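PDB 4NOF: polymeric immunoglobulin receptor from Mus musculus, which probably binds polymeric immunoglobulins for transport across epithelia, this structure being its second V-type immunoglobulin domain. Local coordinates for residues 29-32 and 33-36; 82-85 and 86-89. All blocks are in the same frame, centred on the assembly; numbering follows the deposited sequence.

How the contacts relate
Both contacts are local turns of the chain within one V-set domain. Contact 1 (29-32 with 33-36) lies in the loop from strand 21-26 to strand 36-41. Contact 2 (82-85 with 86-89) lies in the loop from strand 75-80 to strand 89-95. They sit on opposite sides of the chain's centre. Their centres are 28 Å apart, and their nearest atoms are about 17 Å apart. They do not touch. Strand 89-95 relates them: contact 2 leads directly into it, and Asn-31 and Lys-36 of contact 1 touch its Ala-95. The bound NAG is near contact 2, about 7 Å from the side chain of His-82.

Contact 1 of 2, residues 29-32 and 33-36; sequences RENA and PSKK
A tight turn, braced by side chains, joins residues 29-32 to residues 33-36 in the loop between strands 21-26 and 36-41. Asn-31 to Ser-34 form a type I beta turn. It follows a short 3-10 segment, 29-31. Ser-34 N closes the turn on Asn-31 O at 3.0 Å. The side chains of the same two residues also meet. Ser-34 has OG anti to its carbonyl carbon (chi1 -38°), which turns the hydroxyl to Asn-31. Ser-34 OG donates to Asn-31 OD1 over 3.2 Å, in the carbonyl plane and on a lone pair. The other end of this amide is held too: Asn-31 ND2 bonds to Asp-102 OD2 and to Ser-100 O. With both ends engaged, the buried amide is fixed in its rotation.

Lys-36 braces the other part of the turn. Its chain bends at chi2 (-55°) and again at chi4 (-57°), and this curls the ammonium group back over the loop. Lys-36 NZ donates to Ala-32 O at 2.8 Å, from above that carbonyl plane. Lys-36 NZ also donates to Ser-34 O at 3.1 Å, this time in the carbonyl plane. The lysine is buried, so the two backbone oxygens give its charged end polar partners. Its side chain also rests on Phe-27 and Ala-95. A leucine in its place would probably leave both carbonyls without this donor and the turn less firmly tied to the start of strand 36-41. By its place between the second and third strands, this is the CDR1-like loop of a V-type immunoglobulin domain.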
ATOM      1  N   ARG A  29      -2.272  17.036  -6.380  1.00 28.84           N
ATOM      2  CA  ARG A  29      -3.327  17.898  -5.829  1.00 31.22           C
ATOM      3  C   ARG A  29      -4.740  17.569  -6.322  1.00 28.07           C
ATOM      4  O   ARG A  29      -5.680  17.555  -5.532  1.00 28.93           O
ATOM      5  CB  ARG A  29      -2.972  19.378  -6.092  1.00 38.47           C
ATOM      6  CG  ARG A  29      -3.761  20.365  -5.251  1.00 46.08           C
ATOM      7  CD  ARG A  29      -3.288  21.790  -5.487  1.00 53.75           C
ATOM      8  NE  ARG A  29      -3.685  22.293  -6.807  1.00 59.71           N
ATOM      9  CZ  ARG A  29      -2.916  22.316  -7.898  1.00 66.37           C
ATOM     10  NH1 ARG A  29      -1.663  21.859  -7.875  1.00 69.42           N
ATOM     11  NH2 ARG A  29      -3.410  22.809  -9.033  1.00 66.97           N
ATOM     12  N   GLU A  30      -4.873  17.233  -7.609  1.00 28.86           N
ATOM     13  CA  GLU A  30      -6.144  16.851  -8.219  1.00 32.39           C
ATOM     14  C   GLU A  30      -6.919  15.779  -7.405  1.00 30.01           C
ATOM     15  O   GLU A  30      -8.149  15.767  -7.385  1.00 31.27           O
ATOM     16  CB  GLU A  30      -5.871  16.374  -9.678  1.00 37.01           C
ATOM     17  CG  GLU A  30      -6.752  15.256 -10.214  1.00 41.28           C
ATOM     18  CD  GLU A  30      -6.446  14.889 -11.665  1.00 46.05           C
ATOM     19  OE1 GLU A  30      -5.280  14.587 -11.997  1.00 46.00           O
ATOM     20  OE2 GLU A  30      -7.388  14.888 -12.478  1.00 53.44           O
ATOM     21  N   ASN A  31      -6.189  14.905  -6.718  1.00 28.09           N
ATOM     22  CA  ASN A  31      -6.793  13.802  -5.976  1.00 25.75           C
ATOM     23  C   ASN A  31      -6.773  13.923  -4.463  1.00 27.87           C
ATOM     24  O   ASN A  31      -7.191  12.999  -3.759  1.00 26.43           O
ATOM     25  CB  ASN A  31      -6.140  12.479  -6.410  1.00 24.93           C
ATOM     26  CG  ASN A  31      -6.617  12.053  -7.774  1.00 23.35           C
ATOM     27  OD1 ASN A  31      -7.811  11.869  -7.977  1.00 27.29           O
ATOM     28  ND2 ASN A  31      -5.715  11.951  -8.716  1.00 22.03           N
ATOM     29  N   ALA A  32      -6.370  15.095  -3.965  1.00 26.74           N
ATOM     30  CA  ALA A  32      -6.333  15.375  -2.532  1.00 27.63           C
ATOM     31  C   ALA A  32      -7.668  15.134  -1.829  1.00 27.91           C
ATOM     32  O   ALA A  32      -7.673  14.561  -0.745  1.00 28.85           O
ATOM     33  CB  ALA A  32      -5.789  16.780  -2.257  1.00 30.70           C
ATOM     34  N   PRO A  33      -8.810  15.497  -2.450  1.00 28.87           N
ATOM     35  CA  PRO A  33     -10.093  15.192  -1.808  1.00 29.00           C
ATOM     36  C   PRO A  33     -10.622  13.741  -1.942  1.00 28.79           C
ATOM     37  O   PRO A  33     -11.601  13.416  -1.290  1.00 30.09           O
ATOM     38  CB  PRO A  33     -11.095  16.133  -2.527  1.00 30.67           C
ATOM     39  CG  PRO A  33     -10.310  16.956  -3.475  1.00 31.03           C
ATOM     40  CD  PRO A  33      -8.977  16.319  -3.663  1.00 29.41           C
ATOM     41  N   SER A  34      -9.966  12.906  -2.752  1.00 27.56           N
ATOM     42  CA  SER A  34     -10.473  11.606  -3.128  1.00 27.68           C
ATOM     43  C   SER A  34     -10.077  10.512  -2.124  1.00 23.12           C
ATOM     44  O   SER A  34      -9.233  10.707  -1.271  1.00 22.29           O
ATOM     45  CB  SER A  34      -9.928  11.178  -4.490  1.00 32.72           C
ATOM     46  OG  SER A  34      -9.813  12.228  -5.443  1.00 39.49           O
ATOM     47  N   LYS A  35     -10.713   9.374  -2.280  1.00 21.88           N
ATOM     48  CA  LYS A  35     -10.429   8.200  -1.452  1.00 21.69           C
ATOM     49  C   LYS A  35      -8.975   7.794  -1.650  1.00 19.44           C
ATOM     50  O   LYS A  35      -8.402   7.902  -2.760  1.00 20.77           O
ATOM     51  CB  LYS A  35     -11.364   7.041  -1.820  1.00 24.71           C
ATOM     52  CG  LYS A  35     -11.215   5.797  -0.961  1.00 26.58           C
ATOM     53  CD  LYS A  35     -12.288   4.747  -1.276  1.00 31.50           C
ATOM     54  CE  LYS A  35     -12.068   4.163  -2.660  1.00 35.85           C
ATOM     55  NZ  LYS A  35     -12.950   2.989  -2.923  1.00 40.00           N
ATOM     56  N   LYS A  36      -8.356   7.372  -0.551  1.00 17.42           N
ATOM     57  CA  LYS A  36      -6.987   6.889  -0.551  1.00 17.22           C
ATOM     58  C   LYS A  36      -7.046   5.428  -0.204  1.00 16.73           C
ATOM     59  O   LYS A  36      -7.755   5.063   0.698  1.00 16.86           O
ATOM     60  CB  LYS A  36      -6.116   7.578   0.502  1.00 17.56           C
ATOM     61  CG  LYS A  36      -6.106   9.124   0.535  1.00 20.87           C
ATOM     62  CD  LYS A  36      -5.752   9.745  -0.764  1.00 23.08           C
ATOM     63  CE  LYS A  36      -5.565  11.282  -0.588  1.00 26.77           C
ATOM     64  NZ  LYS A  36      -6.760  11.985  -0.020  1.00 25.29           N
TER

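Contact 2 of 2, residues 82-85 and 86-89; sequences HLTH and NDAG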
ATOM      1  N   HIS A  82       3.722  -6.588  11.982  1.00 20.84           N
ATOM      2  CA  HIS A  82       3.702  -8.038  12.151  1.00 21.31           C
ATOM      3  C   HIS A  82       3.683  -8.753  10.809  1.00 19.51           C
ATOM      4  O   HIS A  82       2.861  -9.624  10.550  1.00 19.48           O
ATOM      5  CB  HIS A  82       2.489  -8.450  13.004  1.00 23.70           C
ATOM      6  CG  HIS A  82       2.494  -7.832  14.370  1.00 29.62           C
ATOM      7  ND1 HIS A  82       1.525  -6.949  14.795  1.00 33.18           N
ATOM      8  CD2 HIS A  82       3.392  -7.918  15.381  1.00 33.06           C
ATOM      9  CE1 HIS A  82       1.810  -6.540  16.021  1.00 33.60           C
ATOM     10  NE2 HIS A  82       2.939  -7.110  16.399  1.00 35.09           N
ATOM     11  N   LEU A  83       4.606  -8.367   9.939  1.00 19.80           N
ATOM     12  CA  LEU A  83       4.633  -8.919   8.592  1.00 19.43           C
ATOM     13  C   LEU A  83       4.740 -10.435   8.558  1.00 22.59           C
ATOM     14  O   LEU A  83       5.487 -11.026   9.355  1.00 22.86           O
ATOM     15  CB  LEU A  83       5.774  -8.320   7.814  1.00 19.86           C
ATOM     16  CG  LEU A  83       5.583  -6.841   7.468  1.00 21.11           C
ATOM     17  CD1 LEU A  83       6.899  -6.223   7.023  1.00 21.57           C
ATOM     18  CD2 LEU A  83       4.536  -6.696   6.385  1.00 20.12           C
ATOM     19  N   THR A  84       3.974 -11.034   7.650  1.00 22.45           N
ATOM     20  CA  THR A  84       3.976 -12.466   7.356  1.00 25.89           C
ATOM     21  C   THR A  84       4.468 -12.739   5.939  1.00 24.36           C
ATOM     22  O   THR A  84       4.472 -11.848   5.077  1.00 22.05           O
ATOM     23  CB  THR A  84       2.562 -13.084   7.451  1.00 28.82           C
ATOM     24  OG1 THR A  84       1.698 -12.572   6.422  1.00 30.84           O
ATOM     25  CG2 THR A  84       1.951 -12.814   8.819  1.00 31.97           C
ATOM     26  N   HIS A  85       4.870 -13.974   5.661  1.00 26.20           N
ATOM     27  CA  HIS A  85       5.288 -14.246   4.299  1.00 28.16           C
ATOM     28  C   HIS A  85       4.149 -14.030   3.290  1.00 24.46           C
ATOM     29  O   HIS A  85       4.375 -13.615   2.156  1.00 23.21           O
ATOM     30  CB  HIS A  85       5.920 -15.619   4.108  1.00 31.52           C
ATOM     31  CG  HIS A  85       6.571 -15.756   2.770  1.00 36.48           C
ATOM     32  ND1 HIS A  85       6.040 -16.517   1.753  1.00 40.21           N
ATOM     33  CD2 HIS A  85       7.680 -15.166   2.261  1.00 38.32           C
ATOM     34  CE1 HIS A  85       6.814 -16.419   0.686  1.00 41.06           C
ATOM     35  NE2 HIS A  85       7.813 -15.602   0.967  1.00 40.41           N
ATOM     36  N   ASN A  86       2.920 -14.230   3.721  1.00 23.14           N
ATOM     37  CA  ASN A  86       1.775 -14.013   2.859  1.00 25.52           C
ATOM     38  C   ASN A  86       1.546 -12.537   2.485  1.00 21.95           C
ATOM     39  O   ASN A  86       0.851 -12.261   1.522  1.00 22.04           O
ATOM     40  CB  ASN A  86       0.519 -14.573   3.503  1.00 31.51           C
ATOM     41  CG  ASN A  86       0.432 -16.105   3.384  1.00 36.52           C
ATOM     42  OD1 ASN A  86       1.188 -16.737   2.626  1.00 36.60           O
ATOM     43  ND2 ASN A  86      -0.477 -16.694   4.140  1.00 37.84           N
ATOM     44  N   ASP A  87       2.129 -11.621   3.259  1.00 19.03           N
ATOM     45  CA  ASP A  87       2.084 -10.178   2.944  1.00 17.60           C
ATOM     46  C   ASP A  87       2.981  -9.832   1.754  1.00 16.91           C
ATOM     47  O   ASP A  87       2.833  -8.772   1.177  1.00 16.95           O
ATOM     48  CB  ASP A  87       2.518  -9.326   4.143  1.00 18.11           C
ATOM     49  CG  ASP A  87       1.525  -9.378   5.314  1.00 19.78           C
ATOM     50  OD1 ASP A  87       0.301  -9.470   5.052  1.00 20.85           O
ATOM     51  OD2 ASP A  87       1.978  -9.292   6.481  1.00 21.21           O
ATOM     52  N   ALA A  88       3.932 -10.688   1.414  1.00 16.90           N
ATOM     53  CA  ALA A  88       4.828 -10.380   0.315  1.00 17.68           C
ATOM     54  C   ALA A  88       4.085 -10.276  -0.988  1.00 16.99           C
ATOM     55  O   ALA A  88       3.129 -11.022  -1.245  1.00 18.36           O
ATOM     56  CB  ALA A  88       5.940 -11.420   0.189  1.00 19.06           C
ATOM     57  N   GLY A  89       4.596  -9.396  -1.852  1.00 16.94           N
ATOM     58  CA  GLY A  89       4.116  -9.295  -3.215  1.00 16.04           C
ATOM     59  C   GLY A  89       3.863  -7.850  -3.616  1.00 15.45           C
ATOM     60  O   GLY A  89       4.280  -6.904  -2.931  1.00 15.16           O
TER
HETATM   61  O   HOH W   1       4.012 -17.521   2.565  1.00 50.44           O
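Asp-87 and Thr-84 are brought together by their first torsions. Asp-87 has CG anti to its carbonyl carbon (chi1 -68°), and this sends the carboxylate back to the start of the turn. Thr-84 has OG1 between its backbone N and carbonyl carbon (chi1 67°), and this sets OG1 within weak bonding distance of Asp-87 N. Thr-84 N donates to Asp-87 OD2 over 2.9 Å in a nearly straight bond (168°), meeting the oxygen from above the carboxylate plane. In return, Asp-87 N bonds to Thr-84 O at 3.0 Å and weakly to Thr-84 OG1 at 3.3 Å. The exchange resembles a capping box at the head of a short 3-10 turn, with one weak half. One step on, Ala-88 N bonds to His-85 O at 3.1 Å.

This is the loop between strands 75-80 and 89-95, the E-F loop of a V-set domain. Asp-87 opens the family's Asp-x-Gly-x-Tyr-x-Cys sequence. Asp-87 OD2 also forms a salt bridge with Arg-63, the Arg-Asp pair familiar in V domains. Asp-87 O accepts a bond from Tyr-91 OH, as in the tyrosine corner of Greek-key proteins. The buried carboxylate thus has a backbone N-H and a guanidinium group on one oxygen, which is likely to stabilise its negative charge.

Leu-83 lies against the same group. Leu-83 CD2 approaches Asp-87 OD2 at 3.6 Å. Ala-88 faces back toward the turn, with Ala-88 CB 3.3 Å from His-85 O. Leu-83 and Ala-88 also touch strand 102-111, at Leu-108 and Val-110. On the exposed side, a water donates to Asn-86 OD1 at 2.9 Å.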